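Local coordinates for SPBc2 prophage-derived uncharacterized protein yorR (Bacillus subtilis, PDB 3KB2) that binds a phosphorylated guanosine nucleotide next to a magnesium ion and may act as a dTMP-kinase-like enzyme, though its role is uncharacterized, at residues K95-Y100 with H142-D147; L25-I30 with N57-R62. All blocks are in the same frame, centred on the assembly; numbering follows the deposited sequence.

Contact 1: K95-Y100 with H142-D147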
# COMPACT_ATOMS: atom_id res chain seq x y z
N LYS A 95 -28.47 3.52 -16.29
CA LYS A 95 -27.68 2.70 -17.19
C LYS A 95 -26.62 1.97 -16.42
O LYS A 95 -25.90 1.13 -16.98
CB LYS A 95 -27.00 3.60 -18.20
CG LYS A 95 -26.15 4.68 -17.55
CD LYS A 95 -25.21 5.33 -18.55
CE LYS A 95 -24.57 6.58 -17.98
NZ LYS A 95 -23.58 7.17 -18.93
N ALA A 96 -26.51 2.27 -15.14
CA ALA A 96 -25.47 1.65 -14.35
C ALA A 96 -25.87 0.39 -13.64
O ALA A 96 -27.02 0.22 -13.22
CB ALA A 96 -24.93 2.66 -13.35
N LYS A 97 -24.90 -0.51 -13.53
CA LYS A 97 -25.05 -1.78 -12.83
C LYS A 97 -23.85 -1.76 -11.90
O LYS A 97 -22.70 -1.90 -12.35
CB LYS A 97 -24.96 -2.96 -13.79
CG LYS A 97 -26.29 -3.64 -14.11
CD LYS A 97 -27.30 -2.66 -14.69
CE LYS A 97 -28.55 -3.38 -15.21
NZ LYS A 97 -29.27 -4.13 -14.14
N VAL A 98 -24.10 -1.55 -10.61
CA VAL A 98 -23.04 -1.48 -9.62
C VAL A 98 -22.76 -2.83 -8.98
O VAL A 98 -23.61 -3.37 -8.27
CB VAL A 98 -23.37 -0.48 -8.50
CG1 VAL A 98 -22.19 -0.38 -7.54
CG2 VAL A 98 -23.68 0.87 -9.10
N VAL A 99 -21.57 -3.36 -9.22
CA VAL A 99 -21.21 -4.66 -8.66
C VAL A 99 -20.23 -4.53 -7.51
O VAL A 99 -19.24 -3.80 -7.59
CB VAL A 99 -20.60 -5.55 -9.74
CG1 VAL A 99 -20.27 -6.92 -9.16
CG2 VAL A 99 -21.55 -5.67 -10.88
N TYR A 100 -20.52 -5.23 -6.42
CA TYR A 100 -19.66 -5.22 -5.24
C TYR A 100 -19.14 -6.63 -5.03
O TYR A 100 -19.90 -7.54 -4.67
CB TYR A 100 -20.47 -4.74 -4.01
CG TYR A 100 -19.77 -4.88 -2.66
CD1 TYR A 100 -18.39 -4.67 -2.54
CD2 TYR A 100 -20.49 -5.22 -1.51
CE1 TYR A 100 -17.75 -4.80 -1.30
CE2 TYR A 100 -19.85 -5.34 -0.27
CZ TYR A 100 -18.48 -5.13 -0.17
OH TYR A 100 -17.83 -5.27 1.05
N HIS A 142 -28.61 1.10 -6.54
CA HIS A 142 -28.84 -0.30 -6.22
C HIS A 142 -27.53 -0.99 -6.54
O HIS A 142 -26.86 -0.63 -7.51
CB HIS A 142 -29.96 -0.85 -7.11
CG HIS A 142 -30.37 -2.25 -6.77
ND1 HIS A 142 -29.57 -3.35 -7.01
CD2 HIS A 142 -31.50 -2.73 -6.20
CE1 HIS A 142 -30.19 -4.44 -6.61
NE2 HIS A 142 -31.36 -4.10 -6.11
N THR A 143 -27.15 -1.98 -5.73
CA THR A 143 -25.90 -2.70 -5.95
C THR A 143 -26.09 -4.22 -5.85
O THR A 143 -26.99 -4.69 -5.18
CB THR A 143 -24.83 -2.25 -4.93
OG1 THR A 143 -25.24 -2.61 -3.60
CG2 THR A 143 -24.66 -0.74 -4.98
N TYR A 144 -25.24 -4.97 -6.55
CA TYR A 144 -25.31 -6.43 -6.51
C TYR A 144 -23.98 -6.91 -5.96
O TYR A 144 -22.92 -6.50 -6.43
CB TYR A 144 -25.51 -7.02 -7.91
CG TYR A 144 -26.60 -6.38 -8.72
CD1 TYR A 144 -26.34 -5.24 -9.48
CD2 TYR A 144 -27.88 -6.93 -8.77
CE1 TYR A 144 -27.32 -4.66 -10.26
CE2 TYR A 144 -28.88 -6.36 -9.55
CZ TYR A 144 -28.59 -5.22 -10.29
OH TYR A 144 -29.55 -4.63 -11.08
N SER A 145 -24.05 -7.79 -4.96
CA SER A 145 -22.86 -8.31 -4.32
C SER A 145 -22.67 -9.81 -4.54
O SER A 145 -23.64 -10.56 -4.66
CB SER A 145 -22.93 -8.04 -2.82
OG SER A 145 -23.95 -8.82 -2.21
N TRP A 146 -21.41 -10.21 -4.56
CA TRP A 146 -21.02 -11.60 -4.75
C TRP A 146 -19.84 -11.92 -3.83
O TRP A 146 -18.84 -11.20 -3.81
CB TRP A 146 -20.61 -11.83 -6.20
CG TRP A 146 -21.75 -12.15 -7.12
CD1 TRP A 146 -22.31 -13.37 -7.34
CD2 TRP A 146 -22.49 -11.22 -7.94
NE1 TRP A 146 -23.36 -13.26 -8.23
CE2 TRP A 146 -23.49 -11.96 -8.61
CE3 TRP A 146 -22.40 -9.84 -8.15
CZ2 TRP A 146 -24.39 -11.36 -9.49
CZ3 TRP A 146 -23.31 -9.24 -9.03
CH2 TRP A 146 -24.29 -10.00 -9.69
N ASP A 147 -19.98 -12.99 -3.05
CA ASP A 147 -18.94 -13.43 -2.14
C ASP A 147 -17.99 -14.29 -2.98
O ASP A 147 -18.29 -15.44 -3.26
CB ASP A 147 -19.56 -14.27 -1.02
CG ASP A 147 -18.54 -14.79 -0.00
OD1 ASP A 147 -18.96 -15.54 0.91
OD2 ASP A 147 -17.34 -14.44 -0.11
O HOH W 1 -26.83 -0.95 -10.15

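Contact 2: L25-I30 with N57-R62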
# COMPACT_ATOMS: atom_id res chain seq x y z
N LEU A 25 -19.58 -9.40 -23.64
CA LEU A 25 -20.33 -8.19 -23.98
C LEU A 25 -19.60 -7.29 -24.96
O LEU A 25 -20.20 -6.42 -25.59
CB LEU A 25 -20.62 -7.39 -22.71
CG LEU A 25 -21.45 -8.08 -21.63
CD1 LEU A 25 -21.24 -7.37 -20.32
CD2 LEU A 25 -22.92 -8.08 -22.03
N LYS A 26 -18.29 -7.52 -25.08
CA LYS A 26 -17.42 -6.73 -25.94
C LYS A 26 -17.32 -5.29 -25.48
O LYS A 26 -17.14 -4.37 -26.28
CB LYS A 26 -17.90 -6.81 -27.39
CG LYS A 26 -17.79 -8.21 -27.97
CD LYS A 26 -18.12 -8.23 -29.45
CE LYS A 26 -17.84 -9.60 -30.05
NZ LYS A 26 -16.39 -9.98 -29.92
N TYR A 27 -17.44 -5.08 -24.17
CA TYR A 27 -17.33 -3.75 -23.59
C TYR A 27 -15.86 -3.48 -23.29
O TYR A 27 -15.14 -4.36 -22.84
CB TYR A 27 -18.11 -3.62 -22.28
CG TYR A 27 -19.62 -3.60 -22.39
CD1 TYR A 27 -20.27 -3.50 -23.62
CD2 TYR A 27 -20.40 -3.68 -21.25
CE1 TYR A 27 -21.66 -3.48 -23.70
CE2 TYR A 27 -21.78 -3.66 -21.31
CZ TYR A 27 -22.41 -3.56 -22.53
OH TYR A 27 -23.79 -3.60 -22.54
N PRO A 28 -15.39 -2.26 -23.55
CA PRO A 28 -13.98 -1.97 -23.26
C PRO A 28 -13.85 -1.92 -21.74
O PRO A 28 -14.84 -1.67 -21.05
CB PRO A 28 -13.76 -0.59 -23.86
CG PRO A 28 -14.81 -0.48 -24.90
CD PRO A 28 -16.01 -1.15 -24.30
N ILE A 29 -12.65 -2.16 -21.22
CA ILE A 29 -12.39 -2.13 -19.78
C ILE A 29 -11.58 -0.88 -19.40
O ILE A 29 -10.52 -0.62 -19.98
CB ILE A 29 -11.56 -3.35 -19.33
CG1 ILE A 29 -12.26 -4.65 -19.73
CG2 ILE A 29 -11.36 -3.30 -17.82
CD1 ILE A 29 -11.47 -5.90 -19.37
N ILE A 30 -12.06 -0.14 -18.42
CA ILE A 30 -11.39 1.08 -17.98
C ILE A 30 -11.23 1.11 -16.45
O ILE A 30 -12.18 0.81 -15.73
CB ILE A 30 -12.20 2.33 -18.42
CG1 ILE A 30 -12.18 2.43 -19.95
CG2 ILE A 30 -11.65 3.60 -17.77
CD1 ILE A 30 -13.14 3.44 -20.50
N ASN A 57 -21.77 1.24 -22.05
CA ASN A 57 -21.35 0.00 -22.67
C ASN A 57 -19.86 -0.23 -22.43
O ASN A 57 -19.11 -0.59 -23.34
CB ASN A 57 -21.65 0.00 -24.17
CG ASN A 57 -23.14 0.08 -24.45
OD1 ASN A 57 -23.94 -0.63 -23.84
ND2 ASN A 57 -23.52 0.95 -25.39
N VAL A 58 -19.44 0.01 -21.20
CA VAL A 58 -18.06 -0.21 -20.82
C VAL A 58 -18.07 -0.77 -19.42
O VAL A 58 -19.09 -0.75 -18.75
CB VAL A 58 -17.24 1.10 -20.83
CG1 VAL A 58 -17.52 1.88 -22.12
CG2 VAL A 58 -17.54 1.93 -19.61
N ILE A 59 -16.92 -1.30 -19.01
CA ILE A 59 -16.77 -1.88 -17.69
C ILE A 59 -15.75 -1.03 -16.94
O ILE A 59 -14.64 -0.85 -17.41
CB ILE A 59 -16.24 -3.31 -17.80
CG1 ILE A 59 -17.23 -4.17 -18.59
CG2 ILE A 59 -15.97 -3.88 -16.42
CD1 ILE A 59 -16.64 -5.46 -19.13
N ILE A 60 -16.15 -0.51 -15.79
CA ILE A 60 -15.26 0.32 -14.98
C ILE A 60 -14.73 -0.49 -13.80
O ILE A 60 -15.48 -0.82 -12.87
CB ILE A 60 -16.01 1.59 -14.47
CG1 ILE A 60 -16.46 2.43 -15.67
CG2 ILE A 60 -15.11 2.38 -13.52
CD1 ILE A 60 -17.17 3.73 -15.32
N ASP A 61 -13.45 -0.83 -13.85
CA ASP A 61 -12.77 -1.60 -12.80
C ASP A 61 -12.37 -0.61 -11.70
O ASP A 61 -11.34 0.04 -11.81
CB ASP A 61 -11.54 -2.29 -13.41
CG ASP A 61 -10.89 -3.31 -12.48
OD1 ASP A 61 -10.02 -4.05 -12.96
OD2 ASP A 61 -11.24 -3.37 -11.28
N ARG A 62 -13.20 -0.50 -10.67
CA ARG A 62 -13.00 0.41 -9.54
C ARG A 62 -13.44 1.81 -9.95
O ARG A 62 -13.01 2.33 -10.98
CB ARG A 62 -11.54 0.42 -9.10
CG ARG A 62 -11.08 -0.94 -8.60
CD ARG A 62 -10.14 -0.79 -7.43
NE ARG A 62 -8.94 -0.07 -7.81
CZ ARG A 62 -7.90 0.13 -7.00
NH1 ARG A 62 -7.93 -0.35 -5.76
NH2 ARG A 62 -6.85 0.80 -7.44
O HOH W 2 -25.18 -2.70 -25.24

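Contact 1: K95-Y100 with H142-D147
Three backbone hydrogen bonds join the two strands in the alternating pattern of parallel pairing, with Tyr-144 using both its N-H and its carbonyl. Tyr-144 N gives a 2.9 Å bond to Val-98 O that comes in nearly along the C=O axis, and Tyr-144 O receives Tyr-100 N at 2.7 Å with an almost straight N-H...O angle of 170°. The row ends with Trp-146 N on Tyr-100 O. Before the first of these the strands part, and a water bridges them, accepting from Val-98 N (2.8 Å) and donating to His-142 O (2.7 Å) as well as to Ala-96 O. On one face Val-98 CG1 lies alongside Thr-143 CG2, 3.6 Å away, both side chains pointing the same way. On the other face Val-99 CG1, anti to the backbone N (chi1 -178°), approaches the six-membered ring of the Trp-146 indole obliquely, 3.8 Å from both CE3 and CZ3. These strands are the last two in the 2-3-1-4-5 order of a parallel P-loop kinase sheet, with 143-147 outermost within the chain and strand 3-7 on the far side of 96-102. The long chain of Lys-97, bent at chi2 and chi4, carries NZ round to a weak 3.1 Å hydrogen bond with Tyr-144 OH. His-142 ND1 sits over one face of that phenol ring, offset toward the rim. Further out, helix 153-166 covers the Val-99 face: Ile-160 touches both Val-99 and Trp-146, Leu-163 meets Tyr-144, and Asp-159 OD2 hydrogen-bonds Trp-146 NE1, which helps fix the indole's rotation. Helix 122-137 packs on the opposite face, where Met-136 touches Val-98 and Tyr-100.

Contact 2: L25-I30 with N57-R62
Strands 29-31 and 58-61 are consecutive parallel strands at the outer side of a P-loop kinase sheet, linked by a beta-alpha-beta crossover that includes helix 42-52. Backbone hydrogen bonds set the register. Ile-59 N binds Pro-28 O, and Ile-59 O takes Ile-30 N at 2.9 Å, close to straight (170°) and nearly along the C=O axis. The third bond, from Asp-61 N to Ile-30 O (2.8 Å), is more bent at 151°. Longer CA-H...O contacts run beside them, among them Ile-60 CA to Ile-30 O at 3.2 Å.

Aromatic packing dominates where the strands begin. The Tyr-27 ring lies over the Asn-57–Val-58 peptide link, with Asn-57 C 3.4 Å above the ring plane, while Leu-25 CB covers the centre of the opposite face. The phenol is thus sandwiched between backbone and side chain. Apolar contact continues from Tyr-27 CB to Ile-59 CG1 (3.8 Å), which sits at the ring edge, and Pro-28 CD approaches Val-58 CG1.

Polar groups gather at the far tip of the ring. The Asn-57 amide is turned 41° from the ring plane, and its OD1 accepts from a water that is also bonded to Tyr-27 OH; Thr-2 N hydrogen-bonds both oxygens. At the other end, Asp-61 and Arg-62 are consistent with the Asp-Arg motif of thymidylate kinases. The Asp-61 side chain lies about 4 Å from the bound magnesium, and its OD1 is hydrogen-bonded to Ser-15 OG of the nucleotide pocket.

Both contacts belong to one five-stranded parallel sheet and lie on either side of its central strand 3-7, which pairs with 58-61 on one flank and 96-102 on the other. Contact 2 comes first along the chain and closes before contact 1 opens; each ends at an outermost strand of the chain's sheet. Their centres are 14 Å apart and their nearest atoms about 6 Å, without touching. Helix 153-166 reaches both, packing on Val-99 in contact 1 and on Tyr-27 in contact 2 through Val-164. Contact 2 comes close to the site, the Asp-61 side chain lying about 5 Å from the nucleotide, whereas in contact 1 the Val-99 side chain stays about 10 Å from it, within the sheet scaffold.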